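Local coordinates for protein L-threonine dehydrogenase (Flavobacterium frigidimaris, PDB 2YY7) that binds NAD and probably catalyses the NAD-dependent oxidation of L-threonine at its C3 hydroxyl, as an epimerase-like short-chain dehydrogenase, at residues N2-I7 with E65-T70; K199-F204 with F263-E268; K233-S238 with R289-W294. All coordinates share one frame; numbering follows the deposited sequence.

Contact 1. Residues N2-I7 with E65-T70; sequences NPKILI and EVHKIT
Three hydrogen bonds, all involving K4, join the residues just before strand 5-8 to the turn that follows helix 57-66. Two of them use the K4 backbone. T70 N gives a nearly straight bond to K4 O (2.9 Å, 168° at the hydrogen), lying in the carbonyl plane. K4 N in turn donates to T70 OG1 at 3.0 Å. The T70 hydroxyl can turn back to K4 because it sits between its own backbone N and carbonyl carbon (chi1 64°).

The third bond comes from the K4 side chain. Its CG is anti to the backbone N, and the chain bends at chi2 and again at chi4. This folds it along the turn, and K4 NZ reaches H67 O at 2.8 Å. NZ comes from above the carbonyl plane, 38° out of it. The ammonium also lies near the H67 ring plane, at the edge; the H67 NE2 atom bonds to E50.

Close carbon-oxygen contacts add to this. K4 CB rests on K68 O at 3.2 Å, I69 CG2 lies against K4 O, and P3 CB touches T70 OG1.

The turn has its own geometry. K68 has positive phi and is the C-prime residue of a Schellman motif that ends the helix. K68 NZ forms a salt bridge back to E65 OE2 at 2.7 Å.

The apolar contact centres on I69, whose CD1 meets L6 CB at 3.7 Å and also lies beside the aliphatic part of K4.

This is a helix-to-strand turn of the Rossmann fold, where the chain enters strand 71-74. That strand pairs in parallel with strand 5-8. K4 bonds D71 through the backbone, and L6 bonds D71 and Y73. Strand 31-35 flanks strand 5-8 on its other edge, and I5 and I7 pack on helix 13-26.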
loop_
_atom_site.group_PDB
_atom_site.type_symbol
_atom_site.label_atom_id
_atom_site.label_comp_id
_atom_site.label_asym_id
_atom_site.label_seq_id
_atom_site.Cartn_x
_atom_site.Cartn_y
_atom_site.Cartn_z
ATOM N N ASN A 2 35.138 6.852 -3.912
ATOM C CA ASN A 2 34.297 6.144 -2.959
ATOM C C ASN A 2 33.086 6.992 -2.613
ATOM O O ASN A 2 33.145 8.220 -2.639
ATOM C CB ASN A 2 35.073 5.816 -1.681
ATOM C CG ASN A 2 35.957 4.593 -1.831
ATOM O OD1 ASN A 2 36.623 4.180 -0.885
ATOM N ND2 ASN A 2 35.964 4.006 -3.025
ATOM N N PRO A 3 31.965 6.344 -2.284
ATOM C CA PRO A 3 30.757 7.089 -1.938
ATOM C C PRO A 3 30.857 7.723 -0.559
ATOM O O PRO A 3 31.679 7.324 0.265
ATOM C CB PRO A 3 29.676 6.019 -1.995
ATOM C CG PRO A 3 30.397 4.818 -1.463
ATOM C CD PRO A 3 31.731 4.891 -2.188
ATOM N N LYS A 4 30.023 8.727 -0.326
ATOM C CA LYS A 4 29.973 9.397 0.959
ATOM C C LYS A 4 28.623 8.930 1.492
ATOM O O LYS A 4 27.575 9.335 0.990
ATOM C CB LYS A 4 29.999 10.912 0.776
ATOM C CG LYS A 4 30.189 11.662 2.071
ATOM C CD LYS A 4 31.478 11.239 2.766
ATOM C CE LYS A 4 31.675 12.014 4.056
ATOM N NZ LYS A 4 31.765 13.483 3.786
ATOM N N ILE A 5 28.663 8.077 2.507
ATOM C CA ILE A 5 27.463 7.471 3.065
ATOM C C ILE A 5 26.856 8.080 4.325
ATOM O O ILE A 5 27.561 8.462 5.256
ATOM C CB ILE A 5 27.731 5.971 3.348
ATOM C CG1 ILE A 5 28.230 5.288 2.069
ATOM C CG2 ILE A 5 26.462 5.293 3.865
ATOM C CD1 ILE A 5 28.848 3.919 2.293
ATOM N N LEU A 6 25.530 8.149 4.339
ATOM C CA LEU A 6 24.793 8.645 5.490
ATOM C C LEU A 6 23.835 7.541 5.920
ATOM O O LEU A 6 22.948 7.141 5.160
ATOM C CB LEU A 6 23.995 9.906 5.147
ATOM C CG LEU A 6 23.059 10.383 6.265
ATOM C CD1 LEU A 6 23.872 10.736 7.517
ATOM C CD2 LEU A 6 22.257 11.588 5.785
ATOM N N ILE A 7 24.037 7.023 7.127
ATOM C CA ILE A 7 23.169 5.981 7.653
ATOM C C ILE A 7 22.224 6.623 8.665
ATOM O O ILE A 7 22.658 7.143 9.691
ATOM C CB ILE A 7 23.981 4.873 8.352
ATOM C CG1 ILE A 7 24.895 4.181 7.338
ATOM C CG2 ILE A 7 23.035 3.859 8.985
ATOM C CD1 ILE A 7 25.881 3.223 7.959
ATOM N N GLU A 65 24.094 18.047 2.685
ATOM C CA GLU A 65 24.894 19.162 2.198
ATOM C C GLU A 65 26.234 19.334 2.929
ATOM O O GLU A 65 27.277 19.480 2.287
ATOM C CB GLU A 65 24.071 20.454 2.281
ATOM C CG GLU A 65 24.570 21.587 1.394
ATOM C CD GLU A 65 25.894 22.160 1.857
ATOM O OE1 GLU A 65 25.975 22.597 3.028
ATOM O OE2 GLU A 65 26.850 22.179 1.050
ATOM N N VAL A 66 26.220 19.307 4.262
ATOM C CA VAL A 66 27.459 19.482 5.019
ATOM C C VAL A 66 28.408 18.290 4.971
ATOM O O VAL A 66 29.601 18.437 5.245
ATOM C CB VAL A 66 27.191 19.845 6.502
ATOM C CG1 VAL A 66 26.538 21.214 6.581
ATOM C CG2 VAL A 66 26.327 18.794 7.164
ATOM N N HIS A 67 27.887 17.113 4.633
ATOM C CA HIS A 67 28.727 15.925 4.524
ATOM C C HIS A 67 28.808 15.441 3.080
ATOM O O HIS A 67 29.313 14.353 2.808
ATOM C CB HIS A 67 28.211 14.809 5.440
ATOM C CG HIS A 67 28.507 15.044 6.890
ATOM N ND1 HIS A 67 29.780 14.965 7.409
ATOM C CD2 HIS A 67 27.702 15.393 7.922
ATOM C CE1 HIS A 67 29.748 15.255 8.698
ATOM N NE2 HIS A 67 28.498 15.520 9.033
ATOM N N LYS A 68 28.311 16.267 2.161
ATOM C CA LYS A 68 28.339 15.965 0.729
ATOM C C LYS A 68 28.012 14.496 0.466
ATOM O O LYS A 68 28.788 13.775 -0.165
ATOM C CB LYS A 68 29.722 16.297 0.164
ATOM C CG LYS A 68 30.213 17.701 0.513
ATOM C CD LYS A 68 29.336 18.785 -0.109
ATOM C CE LYS A 68 29.803 20.178 0.310
ATOM N NZ LYS A 68 29.004 21.262 -0.332
ATOM N N ILE A 69 26.845 14.077 0.939
ATOM C CA ILE A 69 26.386 12.696 0.815
ATOM C C ILE A 69 25.973 12.267 -0.586
ATOM O O ILE A 69 25.318 13.020 -1.308
ATOM C CB ILE A 69 25.185 12.445 1.759
ATOM C CG1 ILE A 69 25.604 12.708 3.212
ATOM C CG2 ILE A 69 24.651 11.018 1.574
ATOM C CD1 ILE A 69 26.744 11.839 3.691
ATOM N N THR A 70 26.349 11.045 -0.957
ATOM C CA THR A 70 25.984 10.490 -2.255
ATOM C C THR A 70 25.031 9.305 -2.063
ATOM O O THR A 70 24.149 9.080 -2.886
ATOM C CB THR A 70 27.224 10.011 -3.054
ATOM O OG1 THR A 70 27.868 8.938 -2.356
ATOM C CG2 THR A 70 28.212 11.155 -3.241
#

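Contact 2. Residues K199-F204 with F263-E268; sequences KKYECF and FTITYE
Strands 200-203 and 264-267 run side by side, their directions 17° from exactly parallel and K200 level with T264, joined by five N-H...O=C bonds that range from 3.3 Å for T264 N to K199 O to 2.8 Å for E268 N to C203 O.

Y201, I265, C203 and Y267 share the face toward helices 187-197 and 249-257. F263 CG is anti to its backbone N (chi1 175°), which brings the ring's in-plane edge to Y201 CB. I265 lies alongside Y201 and ends at C203 CB. C203 CB also meets Y267 CD1 at 3.6 Å.

The pair forms a small two-strand parallel sheet, separate from the main sheet that carries the Rossmann fold. Each strand follows a helix.

K200, T264, E202 and T266 line the other, exposed face. E202 CG touches T266 OG1. The carboxylates of E202 and E268 lie side by side, E202 OE2 to E268 OE1 at 3.7 Å, with planes 38° apart. A water donates to E202 OE2 and E268 OE2 and would ease the repulsion if both are ionised. A second water donates to K199 O and accepts from T264 OG1.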
loop_
_atom_site.group_PDB
_atom_site.type_symbol
_atom_site.label_atom_id
_atom_site.label_comp_id
_atom_site.label_asym_id
_atom_site.label_seq_id
_atom_site.Cartn_x
_atom_site.Cartn_y
_atom_site.Cartn_z
ATOM N N LYS A 199 19.530 -19.952 31.553
ATOM C CA LYS A 199 19.497 -21.364 31.193
ATOM C C LYS A 199 18.059 -21.826 30.964
ATOM O O LYS A 199 17.767 -23.018 31.015
ATOM C CB LYS A 199 20.139 -22.207 32.294
ATOM C CG LYS A 199 21.314 -23.034 31.824
ATOM C CD LYS A 199 22.445 -22.160 31.296
ATOM C CE LYS A 199 23.071 -21.322 32.400
ATOM N NZ LYS A 199 24.267 -20.576 31.908
ATOM N N LYS A 200 17.168 -20.865 30.729
ATOM C CA LYS A 200 15.758 -21.140 30.463
ATOM C C LYS A 200 15.148 -19.916 29.784
ATOM O O LYS A 200 15.638 -18.799 29.946
ATOM C CB LYS A 200 15.007 -21.457 31.761
ATOM C CG LYS A 200 15.004 -20.337 32.783
ATOM C CD LYS A 200 14.280 -20.757 34.057
ATOM C CE LYS A 200 14.912 -22.002 34.676
ATOM N NZ LYS A 200 14.220 -22.428 35.928
ATOM N N TYR A 201 14.080 -20.126 29.023
ATOM C CA TYR A 201 13.445 -19.027 28.310
ATOM C C TYR A 201 11.943 -19.228 28.143
ATOM O O TYR A 201 11.472 -20.348 27.949
ATOM C CB TYR A 201 14.098 -18.874 26.926
ATOM C CG TYR A 201 13.462 -17.835 26.015
ATOM C CD1 TYR A 201 13.068 -18.171 24.719
ATOM C CD2 TYR A 201 13.258 -16.523 26.446
ATOM C CE1 TYR A 201 12.485 -17.234 23.874
ATOM C CE2 TYR A 201 12.674 -15.570 25.606
ATOM C CZ TYR A 201 12.288 -15.935 24.320
ATOM O OH TYR A 201 11.695 -15.018 23.487
ATOM N N GLU A 202 11.201 -18.132 28.240
ATOM C CA GLU A 202 9.762 -18.161 28.047
ATOM C C GLU A 202 9.519 -17.448 26.717
ATOM O O GLU A 202 9.604 -16.225 26.625
ATOM C CB GLU A 202 9.051 -17.458 29.208
ATOM C CG GLU A 202 9.187 -18.221 30.533
ATOM C CD GLU A 202 8.369 -17.613 31.663
ATOM O OE1 GLU A 202 8.341 -18.203 32.763
ATOM O OE2 GLU A 202 7.758 -16.548 31.453
ATOM N N CYS A 203 9.239 -18.243 25.690
ATOM C CA CYS A 203 9.017 -17.767 24.326
ATOM C C CYS A 203 7.644 -17.125 24.096
ATOM O O CYS A 203 6.627 -17.657 24.542
ATOM C CB CYS A 203 9.199 -18.949 23.373
ATOM S SG CYS A 203 9.398 -18.529 21.640
ATOM N N PHE A 204 7.607 -15.997 23.385
ATOM C CA PHE A 204 6.339 -15.327 23.122
ATOM C C PHE A 204 5.630 -15.780 21.840
ATOM O O PHE A 204 4.678 -15.141 21.386
ATOM C CB PHE A 204 6.516 -13.799 23.138
ATOM C CG PHE A 204 7.422 -13.260 22.063
ATOM C CD1 PHE A 204 6.997 -13.192 20.740
ATOM C CD2 PHE A 204 8.687 -12.766 22.387
ATOM C CE1 PHE A 204 7.812 -12.634 19.754
ATOM C CE2 PHE A 204 9.510 -12.206 21.409
ATOM C CZ PHE A 204 9.073 -12.138 20.091
ATOM N N PHE A 263 19.493 -26.274 29.087
ATOM C CA PHE A 263 18.542 -25.258 28.646
ATOM C C PHE A 263 17.129 -25.804 28.485
ATOM O O PHE A 263 16.927 -26.849 27.876
ATOM C CB PHE A 263 18.987 -24.654 27.311
ATOM C CG PHE A 263 18.000 -23.676 26.729
ATOM C CD1 PHE A 263 17.644 -22.526 27.428
ATOM C CD2 PHE A 263 17.436 -23.900 25.478
ATOM C CE1 PHE A 263 16.741 -21.610 26.889
ATOM C CE2 PHE A 263 16.531 -22.991 24.926
ATOM C CZ PHE A 263 16.182 -21.841 25.634
ATOM N N THR A 264 16.152 -25.081 29.024
ATOM C CA THR A 264 14.756 -25.482 28.916
ATOM C C THR A 264 13.940 -24.320 28.364
ATOM O O THR A 264 14.292 -23.156 28.555
ATOM C CB THR A 264 14.177 -25.896 30.280
ATOM O OG1 THR A 264 14.283 -24.805 31.200
ATOM C CG2 THR A 264 14.927 -27.102 30.829
ATOM N N ILE A 265 12.843 -24.637 27.686
ATOM C CA ILE A 265 12.004 -23.605 27.098
ATOM C C ILE A 265 10.515 -23.897 27.245
ATOM O O ILE A 265 10.070 -25.029 27.062
ATOM C CB ILE A 265 12.336 -23.434 25.595
ATOM C CG1 ILE A 265 11.516 -22.286 24.992
ATOM C CG2 ILE A 265 12.051 -24.732 24.849
ATOM C CD1 ILE A 265 11.901 -21.956 23.556
ATOM N N THR A 266 9.756 -22.864 27.596
ATOM C CA THR A 266 8.311 -22.972 27.736
ATOM C C THR A 266 7.731 -21.956 26.754
ATOM O O THR A 266 8.415 -21.008 26.366
ATOM C CB THR A 266 7.846 -22.659 29.173
ATOM O OG1 THR A 266 8.315 -21.364 29.565
ATOM C CG2 THR A 266 8.386 -23.708 30.140
ATOM N N TYR A 267 6.478 -22.150 26.360
ATOM C CA TYR A 267 5.848 -21.278 25.374
ATOM C C TYR A 267 4.612 -20.525 25.872
ATOM O O TYR A 267 3.612 -21.133 26.257
ATOM C CB TYR A 267 5.501 -22.123 24.145
ATOM C CG TYR A 267 6.716 -22.799 23.531
ATOM C CD1 TYR A 267 7.551 -22.107 22.654
ATOM C CD2 TYR A 267 7.061 -24.112 23.869
ATOM C CE1 TYR A 267 8.699 -22.695 22.132
ATOM C CE2 TYR A 267 8.214 -24.711 23.351
ATOM C CZ TYR A 267 9.027 -23.992 22.484
ATOM O OH TYR A 267 10.184 -24.552 21.980
ATOM N N GLU A 268 4.687 -19.197 25.854
ATOM C CA GLU A 268 3.577 -18.357 26.294
ATOM C C GLU A 268 3.293 -17.279 25.252
ATOM O O GLU A 268 3.617 -16.106 25.447
ATOM C CB GLU A 268 3.908 -17.717 27.646
ATOM C CG GLU A 268 4.258 -18.738 28.722
ATOM C CD GLU A 268 4.497 -18.114 30.082
ATOM O OE1 GLU A 268 4.920 -18.851 31.000
ATOM O OE2 GLU A 268 4.259 -16.895 30.237
HETATM O O HOH W 1 16.730 -25.128 32.384
HETATM O O HOH W 2 5.648 -15.965 32.793
#

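Contact 3. Residues K233-S238 with R289-W294; sequences KIKIHS and REDWDW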
loop_
_atom_site.group_PDB
_atom_site.type_symbol
_atom_site.label_atom_id
_atom_site.label_comp_id
_atom_site.label_asym_id
_atom_site.label_seq_id
_atom_site.Cartn_x
_atom_site.Cartn_y
_atom_site.Cartn_z
ATOM N N LYS A 233 22.006 -4.434 -12.995
ATOM C CA LYS A 233 21.725 -5.726 -12.377
ATOM C C LYS A 233 20.531 -5.659 -11.437
ATOM O O LYS A 233 19.999 -6.691 -11.035
ATOM C CB LYS A 233 22.948 -6.245 -11.615
ATOM C CG LYS A 233 23.999 -6.885 -12.513
ATOM C CD LYS A 233 25.109 -7.514 -11.690
ATOM C CE LYS A 233 26.158 -8.166 -12.575
ATOM N NZ LYS A 233 27.288 -8.710 -11.762
ATOM N N ILE A 234 20.120 -4.445 -11.086
ATOM C CA ILE A 234 18.971 -4.250 -10.208
ATOM C C ILE A 234 17.747 -4.227 -11.117
ATOM O O ILE A 234 17.426 -3.203 -11.711
ATOM C CB ILE A 234 19.076 -2.912 -9.443
ATOM C CG1 ILE A 234 20.407 -2.848 -8.687
ATOM C CG2 ILE A 234 17.898 -2.760 -8.482
ATOM C CD1 ILE A 234 20.631 -3.990 -7.704
ATOM N N LYS A 235 17.068 -5.363 -11.228
ATOM C CA LYS A 235 15.909 -5.470 -12.101
ATOM C C LYS A 235 14.559 -5.266 -11.418
ATOM O O LYS A 235 13.556 -5.014 -12.085
ATOM C CB LYS A 235 15.942 -6.821 -12.816
ATOM C CG LYS A 235 17.236 -7.043 -13.605
ATOM C CD LYS A 235 17.203 -8.338 -14.392
ATOM C CE LYS A 235 18.530 -8.583 -15.098
ATOM N NZ LYS A 235 18.907 -7.450 -15.990
ATOM N N ILE A 236 14.532 -5.381 -10.097
ATOM C CA ILE A 236 13.301 -5.186 -9.345
ATOM C C ILE A 236 13.469 -3.880 -8.571
ATOM O O ILE A 236 14.433 -3.708 -7.819
ATOM C CB ILE A 236 13.041 -6.364 -8.383
ATOM C CG1 ILE A 236 12.956 -7.668 -9.190
ATOM C CG2 ILE A 236 11.744 -6.133 -7.609
ATOM C CD1 ILE A 236 12.690 -8.910 -8.356
ATOM N N HIS A 237 12.528 -2.961 -8.757
ATOM C CA HIS A 237 12.622 -1.660 -8.119
ATOM C C HIS A 237 11.658 -1.402 -6.965
ATOM O O HIS A 237 11.540 -0.276 -6.470
ATOM C CB HIS A 237 12.524 -0.604 -9.216
ATOM C CG HIS A 237 13.501 -0.838 -10.329
ATOM N ND1 HIS A 237 14.859 -0.666 -10.171
ATOM C CD2 HIS A 237 13.329 -1.325 -11.581
ATOM C CE1 HIS A 237 15.482 -1.037 -11.276
ATOM N NE2 HIS A 237 14.576 -1.444 -12.147
ATOM N N SER A 238 10.983 -2.464 -6.536
ATOM C CA SER A 238 10.083 -2.410 -5.395
ATOM C C SER A 238 11.003 -2.884 -4.269
ATOM O O SER A 238 11.628 -2.070 -3.589
ATOM C CB SER A 238 8.905 -3.374 -5.599
ATOM O OG SER A 238 9.349 -4.652 -6.031
ATOM N N ARG A 289 19.205 -13.897 -6.052
ATOM C CA ARG A 289 20.382 -14.707 -6.346
ATOM C C ARG A 289 20.748 -14.628 -7.826
ATOM O O ARG A 289 21.926 -14.594 -8.181
ATOM C CB ARG A 289 20.131 -16.163 -5.925
ATOM C CG ARG A 289 19.725 -16.292 -4.455
ATOM C CD ARG A 289 19.593 -17.737 -3.973
ATOM N NE ARG A 289 19.130 -17.766 -2.587
ATOM C CZ ARG A 289 19.862 -18.128 -1.536
ATOM N NH1 ARG A 289 21.122 -18.520 -1.682
ATOM N NH2 ARG A 289 19.338 -18.059 -0.322
ATOM N N GLU A 290 19.735 -14.577 -8.685
ATOM C CA GLU A 290 19.953 -14.507 -10.127
ATOM C C GLU A 290 20.389 -13.120 -10.609
ATOM O O GLU A 290 21.326 -13.002 -11.401
ATOM C CB GLU A 290 18.674 -14.939 -10.860
ATOM C CG GLU A 290 18.660 -14.659 -12.355
ATOM C CD GLU A 290 17.350 -15.073 -13.014
ATOM O OE1 GLU A 290 17.169 -14.793 -14.218
ATOM O OE2 GLU A 290 16.498 -15.678 -12.326
ATOM N N ASP A 291 19.720 -12.075 -10.127
ATOM C CA ASP A 291 20.039 -10.708 -10.544
ATOM C C ASP A 291 21.359 -10.136 -10.043
ATOM O O ASP A 291 22.120 -9.559 -10.823
ATOM C CB ASP A 291 18.912 -9.750 -10.148
ATOM C CG ASP A 291 17.607 -10.054 -10.861
ATOM O OD1 ASP A 291 17.618 -10.860 -11.819
ATOM O OD2 ASP A 291 16.571 -9.476 -10.466
ATOM N N TRP A 292 21.634 -10.266 -8.748
ATOM C CA TRP A 292 22.883 -9.730 -8.221
ATOM C C TRP A 292 23.727 -10.708 -7.410
ATOM O O TRP A 292 24.529 -10.301 -6.571
ATOM C CB TRP A 292 22.626 -8.447 -7.411
ATOM C CG TRP A 292 21.464 -8.499 -6.467
ATOM C CD1 TRP A 292 20.146 -8.286 -6.771
ATOM C CD2 TRP A 292 21.517 -8.730 -5.054
ATOM N NE1 TRP A 292 19.378 -8.364 -5.632
ATOM C CE2 TRP A 292 20.194 -8.636 -4.564
ATOM C CE3 TRP A 292 22.554 -9.004 -4.153
ATOM C CZ2 TRP A 292 19.880 -8.806 -3.210
ATOM C CZ3 TRP A 292 22.244 -9.173 -2.806
ATOM C CH2 TRP A 292 20.916 -9.072 -2.349
ATOM N N ASP A 293 23.547 -11.998 -7.678
ATOM C CA ASP A 293 24.318 -13.048 -7.019
ATOM C C ASP A 293 24.202 -13.166 -5.508
ATOM O O ASP A 293 25.193 -13.439 -4.831
ATOM C CB ASP A 293 25.796 -12.906 -7.380
ATOM C CG ASP A 293 26.074 -13.228 -8.831
ATOM O OD1 ASP A 293 25.748 -14.358 -9.253
ATOM O OD2 ASP A 293 26.618 -12.355 -9.543
ATOM N N TRP A 294 23.005 -12.967 -4.969
ATOM C CA TRP A 294 22.830 -13.102 -3.532
ATOM C C TRP A 294 23.073 -14.550 -3.118
ATOM O O TRP A 294 22.651 -15.476 -3.805
ATOM C CB TRP A 294 21.411 -12.707 -3.113
ATOM C CG TRP A 294 21.054 -13.183 -1.724
ATOM C CD1 TRP A 294 19.979 -13.946 -1.371
ATOM C CD2 TRP A 294 21.784 -12.936 -0.513
ATOM N NE1 TRP A 294 19.990 -14.189 -0.020
ATOM C CE2 TRP A 294 21.086 -13.583 0.534
ATOM C CE3 TRP A 294 22.959 -12.234 -0.210
ATOM C CZ2 TRP A 294 21.524 -13.548 1.864
ATOM C CZ3 TRP A 294 23.395 -12.200 1.115
ATOM C CH2 TRP A 294 22.676 -12.855 2.134
#
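This contact packs the loop between helix 216-228 and strand 240-241 against helix 286-292. D291 of that helix is the tight part. D291 CB sits 3.4 Å from K233 O. Its carboxylate crosses the K235 chain obliquely. D291 OD2 meets K235 CB and D291 OD1 meets K235 CD, each at 3.6 Å. The K235 ammonium does not join in: the chain bends at chi4 (-56°), and K235 NZ stays 5.5 Å from D291 OD1. NZ makes a weak hydrogen bond to E232 O instead. K233 lays its CB, CG and CD along D291 O.

The outer side is looser. The K233 chain is extended beyond CG and runs toward D293, but NZ stops 4.3 Å from OD2, beyond a salt bridge. The inner, buried side is also lightly touched, with I234 CD1 4.4 Å from W292 CD1. Both side chains pack on I226 of helix 216-228.

Y240 bridges the segments: its OH bonds D291 OD2 and the backbone N atoms of K235 and I236, while its ring meets W292 edge-to-face. Packing and a bridging tyrosine hydroxyl, not direct hydrogen bonds, hold the segments together, and the nearby lysines probably add modest electrostatic attraction.

How the contacts relate
From the N terminus, contact 1 comes first. It closes the loop from 2-7 to 65-70 inside the Rossmann domain, joining the first strand to the turn before strand 71-74. It is complete before the others open. Contact 2 starts at 199-204. Contact 3 opens at 233-238, before contact 2 closes at 263-268, and itself closes at 289-294. These two loops cross. Contact 2 pairs the two strands of the small sheet. Contact 3 joins the loop after helix 216-228 to helix 286-292. Contact 2 lies across the chain's centre from both others, its centre about 44 Å from that of contact 1 and about 39 Å from that of contact 3. None of the three touches another.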